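Local coordinates for protein GphF (Archangium violaceum, PDB 6MBG) that probably dehydrates the growing polyketide chain and shifts the resulting double bond, as a dehydratase of the gephyronic acid polyketide synthase, at residues 74-79 against 230-235; 216-221 against 254-259. All coordinates share one frame; numbering follows the deposited sequence.

Contact 1: 74-79 against 230-235. With BU1 (1,4-butanediol), chain C.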
loop_
_atom_site.group_PDB
_atom_site.type_symbol
_atom_site.label_atom_id
_atom_site.label_comp_id
_atom_site.label_asym_id
_atom_site.label_seq_id
_atom_site.Cartn_x
_atom_site.Cartn_y
_atom_site.Cartn_z
ATOM N N LEU A 74 11.017 8.330 -5.227
ATOM C CA LEU A 74 11.012 6.889 -5.423
ATOM C C LEU A 74 9.786 6.494 -6.234
ATOM O O LEU A 74 8.685 7.013 -6.010
ATOM C CB LEU A 74 11.005 6.156 -4.085
ATOM C CG LEU A 74 12.089 6.525 -3.086
ATOM C CD1 LEU A 74 11.829 5.778 -1.750
ATOM C CD2 LEU A 74 13.446 6.117 -3.684
ATOM N N ILE A 75 9.975 5.576 -7.175
ATOM C CA ILE A 75 8.940 5.259 -8.151
ATOM C C ILE A 75 8.753 3.751 -8.208
ATOM O O ILE A 75 9.732 2.999 -8.255
ATOM C CB ILE A 75 9.290 5.818 -9.543
ATOM C CG1 ILE A 75 9.433 7.343 -9.474
ATOM C CG2 ILE A 75 8.242 5.423 -10.554
ATOM C CD1 ILE A 75 10.142 7.939 -10.627
ATOM N N VAL A 76 7.499 3.310 -8.207
ATOM C CA VAL A 76 7.155 1.940 -8.565
ATOM C C VAL A 76 6.131 2.017 -9.685
ATOM O O VAL A 76 5.200 2.832 -9.635
ATOM C CB VAL A 76 6.624 1.130 -7.362
ATOM C CG1 VAL A 76 6.581 -0.360 -7.697
ATOM C CG2 VAL A 76 7.517 1.332 -6.162
ATOM N N GLU A 77 6.306 1.179 -10.699
ATOM C CA GLU A 77 5.475 1.247 -11.893
ATOM C C GLU A 77 4.988 -0.134 -12.280
ATOM O O GLU A 77 5.642 -1.137 -11.989
ATOM C CB GLU A 77 6.241 1.819 -13.089
ATOM C CG GLU A 77 6.282 3.304 -13.149
ATOM C CD GLU A 77 6.920 3.765 -14.433
ATOM O OE1 GLU A 77 7.956 3.184 -14.812
ATOM O OE2 GLU A 77 6.368 4.690 -15.064
ATOM N N ASP A 78 3.840 -0.160 -12.960
ATOM C CA ASP A 78 3.336 -1.356 -13.626
ATOM C C ASP A 78 3.232 -2.525 -12.640
ATOM O O ASP A 78 3.698 -3.635 -12.897
ATOM C CB ASP A 78 4.229 -1.689 -14.835
ATOM C CG ASP A 78 3.749 -2.892 -15.625
ATOM O OD1 ASP A 78 2.523 -3.068 -15.786
ATOM O OD2 ASP A 78 4.614 -3.668 -16.098
ATOM N N VAL A 79 2.574 -2.274 -11.504
ATOM C CA VAL A 79 2.507 -3.248 -10.420
ATOM C C VAL A 79 1.303 -4.159 -10.607
ATOM O O VAL A 79 0.189 -3.697 -10.915
ATOM C CB VAL A 79 2.455 -2.547 -9.053
ATOM C CG1 VAL A 79 2.128 -3.549 -7.946
ATOM C CG2 VAL A 79 3.770 -1.909 -8.785
ATOM N N ALA A 230 -0.757 1.586 -11.908
ATOM C CA ALA A 230 0.130 1.989 -12.988
ATOM C C ALA A 230 1.395 2.657 -12.456
ATOM O O ALA A 230 2.485 2.450 -13.002
ATOM C CB ALA A 230 -0.610 2.923 -13.955
ATOM N N ARG A 231 1.279 3.452 -11.388
ATOM C CA ARG A 231 2.432 4.221 -10.939
ATOM C C ARG A 231 2.210 4.699 -9.517
ATOM O O ARG A 231 1.112 5.168 -9.186
ATOM C CB ARG A 231 2.665 5.415 -11.882
ATOM C CG ARG A 231 3.934 6.188 -11.622
ATOM C CD ARG A 231 4.110 7.274 -12.673
ATOM N NE ARG A 231 5.390 7.952 -12.514
ATOM C CZ ARG A 231 6.485 7.640 -13.196
ATOM N NH1 ARG A 231 6.446 6.668 -14.092
ATOM N NH2 ARG A 231 7.617 8.307 -12.990
ATOM N N ILE A 232 3.234 4.575 -8.670
ATOM C CA ILE A 232 3.264 5.313 -7.412
ATOM C C ILE A 232 4.570 6.094 -7.352
ATOM O O ILE A 232 5.644 5.544 -7.633
ATOM C CB ILE A 232 3.073 4.400 -6.183
ATOM C CG1 ILE A 232 3.298 5.185 -4.888
ATOM C CG2 ILE A 232 3.970 3.176 -6.247
ATOM C CD1 ILE A 232 2.814 4.440 -3.641
ATOM N N GLU A 233 4.471 7.393 -7.057
ATOM C CA GLU A 233 5.640 8.255 -6.885
ATOM C C GLU A 233 5.664 8.757 -5.456
ATOM O O GLU A 233 4.683 9.353 -4.995
ATOM C CB GLU A 233 5.622 9.468 -7.823
ATOM C CG GLU A 233 5.891 9.195 -9.270
ATOM C CD GLU A 233 6.077 10.482 -10.055
ATOM O OE1 GLU A 233 6.123 11.569 -9.430
ATOM O OE2 GLU A 233 6.172 10.406 -11.297
ATOM N N LEU A 234 6.783 8.551 -4.771
ATOM C CA LEU A 234 6.919 8.969 -3.382
ATOM C C LEU A 234 7.948 10.078 -3.302
ATOM O O LEU A 234 9.120 9.878 -3.663
ATOM C CB LEU A 234 7.312 7.804 -2.477
ATOM C CG LEU A 234 7.421 8.194 -1.005
ATOM C CD1 LEU A 234 6.025 8.584 -0.498
ATOM C CD2 LEU A 234 8.047 7.039 -0.166
ATOM N N ARG A 235 7.507 11.250 -2.837
ATOM C CA ARG A 235 8.340 12.444 -2.806
ATOM C C ARG A 235 8.854 12.783 -1.420
ATOM O O ARG A 235 9.809 13.556 -1.304
ATOM C CB ARG A 235 7.565 13.650 -3.341
ATOM C CG ARG A 235 7.088 13.487 -4.744
ATOM C CD ARG A 235 6.459 14.783 -5.212
ATOM N NE ARG A 235 6.167 14.747 -6.637
ATOM C CZ ARG A 235 6.347 15.779 -7.452
ATOM N NH1 ARG A 235 6.819 16.918 -6.966
ATOM N NH2 ARG A 235 6.052 15.668 -8.739
HETATM C C1 BU1 C . -2.137 -2.969 -13.270
HETATM C C2 BU1 C . -0.825 -2.581 -13.948
HETATM C C3 BU1 C . -0.995 -1.262 -14.701
HETATM C C4 BU1 C . 0.224 -1.063 -15.609
HETATM O O5 BU1 C . -2.103 -4.327 -12.920
HETATM O O6 BU1 C . 0.211 0.192 -16.232
#
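Leu74 O accepts the shortest sound hydrogen bond of the contact, from Leu234 N at 2.7 Å, and the CA-H of Glu233 adds a weaker contact to the same oxygen. Leu74 N returns a bond to Leu234 O, and Val76 and Ile232 pair likewise, Ile232 N reaching Val76 O at 2.8 Å, so the strands run antiparallel with 172° between their directions. At the end of the paired run Asp78 N still bonds Ala230 O, from well above the carbonyl plane.

Between the hydrogen-bonded pairs, the side chains of Ile75, Glu77, Arg231 and Glu233 share one face. Arg231 stretches out with CG anti to the backbone N (chi1 -173°) and turns its guanidinium side-on to Glu233, NE at 2.8 Å and NH2 at 3.1 Å both meeting OE2. Ile75 CG2 lies 3.8 Å above the centre of that guanidinium. Glu77 also forms a salt bridge with Arg231 NH1, but the atoms are modelled too close for its details to be trusted; its OE1 pairs with Arg127. Putting an alanine at Glu233 would probably leave Arg231 NE and NH2 without the oxygen they share, and the guanidinium freer to turn. On the other face Val76 CB packs 3.5 Å from Ile232 CG2.

The pairing is consistent with a join between the halves of a double-hotdog dehydratase. Past it, Val79 O accepts from O5 of a 1,4-butanediol lying beside Asp78 and Ala230.

Leu74 and Val76 rest on helix 52-65. Strand 121-131 flanks 74-77; strand 273-284 flanks 231-234, Ala230 and Arg231 facing Asp278 in a classic beta bulge.

Contact 2: 216-221 against 254-259. With BU1 (1,4-butanediol), chain B.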
loop_
_atom_site.group_PDB
_atom_site.type_symbol
_atom_site.label_atom_id
_atom_site.label_comp_id
_atom_site.label_asym_id
_atom_site.label_seq_id
_atom_site.Cartn_x
_atom_site.Cartn_y
_atom_site.Cartn_z
ATOM N N ALA A 216 -20.467 3.854 0.048
ATOM C CA ALA A 216 -21.651 4.683 0.209
ATOM C C ALA A 216 -22.690 4.407 -0.863
ATOM O O ALA A 216 -23.817 4.911 -0.757
ATOM C CB ALA A 216 -21.282 6.165 0.199
ATOM N N HIS A 217 -22.357 3.591 -1.860
ATOM C CA HIS A 217 -23.276 3.252 -2.941
ATOM C C HIS A 217 -23.472 1.760 -3.141
ATOM O O HIS A 217 -24.593 1.336 -3.408
ATOM C CB HIS A 217 -22.792 3.867 -4.259
ATOM C CG HIS A 217 -22.952 5.348 -4.316
ATOM N ND1 HIS A 217 -21.887 6.215 -4.188
ATOM C CD2 HIS A 217 -24.055 6.120 -4.459
ATOM C CE1 HIS A 217 -22.327 7.459 -4.260
ATOM N NE2 HIS A 217 -23.639 7.428 -4.423
ATOM N N GLU A 218 -22.421 0.950 -3.015
ATOM C CA GLU A 218 -22.468 -0.487 -3.262
ATOM C C GLU A 218 -22.223 -1.274 -1.984
ATOM O O GLU A 218 -21.661 -0.764 -1.013
ATOM C CB GLU A 218 -21.393 -0.903 -4.282
ATOM C CG GLU A 218 -21.286 -0.043 -5.509
ATOM C CD GLU A 218 -20.305 -0.614 -6.530
ATOM O OE1 GLU A 218 -19.778 0.180 -7.327
ATOM O OE2 GLU A 218 -20.096 -1.845 -6.541
ATOM N N SER A 219 -22.551 -2.568 -2.048
ATOM C CA SER A 219 -22.325 -3.491 -0.940
ATOM C C SER A 219 -20.844 -3.652 -0.609
ATOM O O SER A 219 -19.968 -3.597 -1.482
ATOM C CB SER A 219 -22.916 -4.864 -1.260
ATOM O OG SER A 219 -22.504 -5.814 -0.292
ATOM N N HIS A 220 -20.564 -3.863 0.678
ATOM C CA HIS A 220 -19.204 -4.117 1.131
ATOM C C HIS A 220 -18.899 -5.607 1.266
ATOM O O HIS A 220 -17.764 -5.969 1.598
ATOM C CB HIS A 220 -18.947 -3.432 2.472
ATOM C CG HIS A 220 -19.610 -4.125 3.615
ATOM N ND1 HIS A 220 -20.977 -4.143 3.768
ATOM C CD2 HIS A 220 -19.105 -4.862 4.632
ATOM C CE1 HIS A 220 -21.288 -4.843 4.844
ATOM N NE2 HIS A 220 -20.169 -5.289 5.387
ATOM N N ARG A 221 -19.874 -6.472 1.035
ATOM C CA ARG A 221 -19.575 -7.887 0.916
ATOM C C ARG A 221 -18.849 -8.119 -0.406
ATOM O O ARG A 221 -18.948 -7.312 -1.334
ATOM C CB ARG A 221 -20.855 -8.715 1.003
ATOM C CG ARG A 221 -21.481 -8.767 2.412
ATOM C CD ARG A 221 -20.396 -8.825 3.499
ATOM N NE ARG A 221 -20.695 -9.754 4.592
ATOM C CZ ARG A 221 -21.362 -9.433 5.695
ATOM N NH1 ARG A 221 -21.816 -8.197 5.867
ATOM N NH2 ARG A 221 -21.573 -10.351 6.629
ATOM N N THR A 254 -23.884 1.630 -12.694
ATOM C CA THR A 254 -24.289 2.597 -11.687
ATOM C C THR A 254 -24.827 1.940 -10.425
ATOM O O THR A 254 -25.128 2.642 -9.456
ATOM C CB THR A 254 -25.334 3.560 -12.258
ATOM O OG1 THR A 254 -26.298 2.823 -13.021
ATOM C CG2 THR A 254 -24.657 4.608 -13.137
ATOM N N ASP A 255 -24.943 0.617 -10.406
ATOM C CA ASP A 255 -25.468 -0.101 -9.257
ATOM C C ASP A 255 -24.410 -0.930 -8.547
ATOM O O ASP A 255 -24.218 -0.787 -7.335
ATOM C CB ASP A 255 -26.626 -1.008 -9.698
ATOM C CG ASP A 255 -27.845 -0.223 -10.170
ATOM O OD1 ASP A 255 -28.649 0.209 -9.317
ATOM O OD2 ASP A 255 -27.996 -0.037 -11.397
ATOM N N HIS A 256 -23.714 -1.799 -9.275
ATOM C CA HIS A 256 -22.831 -2.783 -8.659
ATOM C C HIS A 256 -21.716 -3.112 -9.637
ATOM O O HIS A 256 -21.986 -3.539 -10.764
ATOM C CB HIS A 256 -23.608 -4.042 -8.283
ATOM C CG HIS A 256 -22.775 -5.085 -7.619
ATOM N ND1 HIS A 256 -22.511 -5.075 -6.268
ATOM C CD2 HIS A 256 -22.142 -6.173 -8.119
ATOM C CE1 HIS A 256 -21.753 -6.113 -5.961
ATOM N NE2 HIS A 256 -21.515 -6.796 -7.066
ATOM N N ASN A 257 -20.472 -2.927 -9.208
ATOM C CA ASN A 257 -19.324 -3.112 -10.081
ATOM C C ASN A 257 -18.422 -4.209 -9.544
ATOM O O ASN A 257 -18.247 -4.353 -8.330
ATOM C CB ASN A 257 -18.521 -1.816 -10.205
ATOM C CG ASN A 257 -19.286 -0.743 -10.920
ATOM O OD1 ASN A 257 -19.191 -0.612 -12.134
ATOM N ND2 ASN A 257 -20.079 0.020 -10.172
ATOM N N GLN A 258 -17.833 -4.971 -10.463
ATOM C CA GLN A 258 -16.768 -5.891 -10.093
ATOM C C GLN A 258 -15.418 -5.202 -9.992
ATOM O O GLN A 258 -14.551 -5.674 -9.255
ATOM C CB GLN A 258 -16.676 -7.039 -11.105
ATOM C CG GLN A 258 -17.968 -7.823 -11.267
ATOM C CD GLN A 258 -18.445 -8.436 -9.965
ATOM O OE1 GLN A 258 -17.668 -9.066 -9.239
ATOM N NE2 GLN A 258 -19.728 -8.243 -9.654
ATOM N N THR A 259 -15.225 -4.088 -10.693
ATOM C CA THR A 259 -13.954 -3.386 -10.683
ATOM C C THR A 259 -14.171 -1.886 -10.549
ATOM O O THR A 259 -15.229 -1.350 -10.894
ATOM C CB THR A 259 -13.128 -3.643 -11.963
ATOM O OG1 THR A 259 -13.872 -3.202 -13.106
ATOM C CG2 THR A 259 -12.772 -5.136 -12.129
HETATM C C1 BU1 B . -20.095 3.703 -6.709
HETATM C C2 BU1 B . -19.214 4.841 -7.211
HETATM C C3 BU1 B . -19.162 5.946 -6.158
HETATM C C4 BU1 B . -19.772 7.235 -6.705
HETATM O O5 BU1 B . -19.723 2.500 -7.318
HETATM O O6 BU1 B . -19.253 8.320 -5.978
HETATM O O HOH W 1 -23.816 -3.322 -4.204
#
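Glu218 and Asn257 meet between two loops at the edge of the hotdog fold, one following helix 200-214 and the other leading into strand 259-267, and their side chains cross at about a right angle. The glutamate is extended beyond CG and pushes its carboxylate into the 254-259 loop, where Asn257 takes hold of both oxygens. The backbone N of Asn257 donates to Glu218 OE2 at 2.9 Å, nearly straight at 171° but from above the carboxylate plane. Its side-chain ND2 donates to Glu218 OE1, with the amide and carboxylate planes turned 42° apart; the position of OE1 is less certain. Asn257 can use both nitrogens because its CG sits beside its own backbone N (chi1 -67°), bringing the amide back over the same carboxylate.

More donors close in on the acid. Arg284 forms a salt bridge with OE2 and His260 NE2 hydrogen-bonds OE1, so this buried group is gripped from several sides; Arg284 also takes the backbone oxygens of Ser219 and Asn257, tying both loops to strand 273-284. The aliphatic part of Glu218 lies against the backbone of the other loop, CG 3.5 Å from Asp255 O.

A molecule of 1,4-butanediol occupies the pocket here, its C3 coming up obliquely to the ring of His217, 3.4 Å from ND1. Just beyond Glu218, Ser219 OG accepts from Arg221 N in an ST turn. A water joins the loops a second time: it accepts from Ser219 N at 2.6 Å and lies in the ring plane of His256, at its edge, 3.0 Å from ND1.

Overall arrangement
The centres of the two contacts are 27 Å apart and their nearest atoms about 13 Å, so they do not touch. Along the chain they interleave: 74-79 comes first, then 216-221, 230-235 and 254-259. Contact 1 pairs strand 73-81 with strand 224-234, consistent with the seam where the two halves of a double-hotdog dehydratase meet. Contact 2 lies farther out, between loops of the second half, and 216-221 leads into that same strand 224-234. Strand 273-284 serves both, lying next to 224-234 and supplying Arg284 to the loops. Each contact borders a different bound butanediol, one beside the seam and one in the peripheral loops.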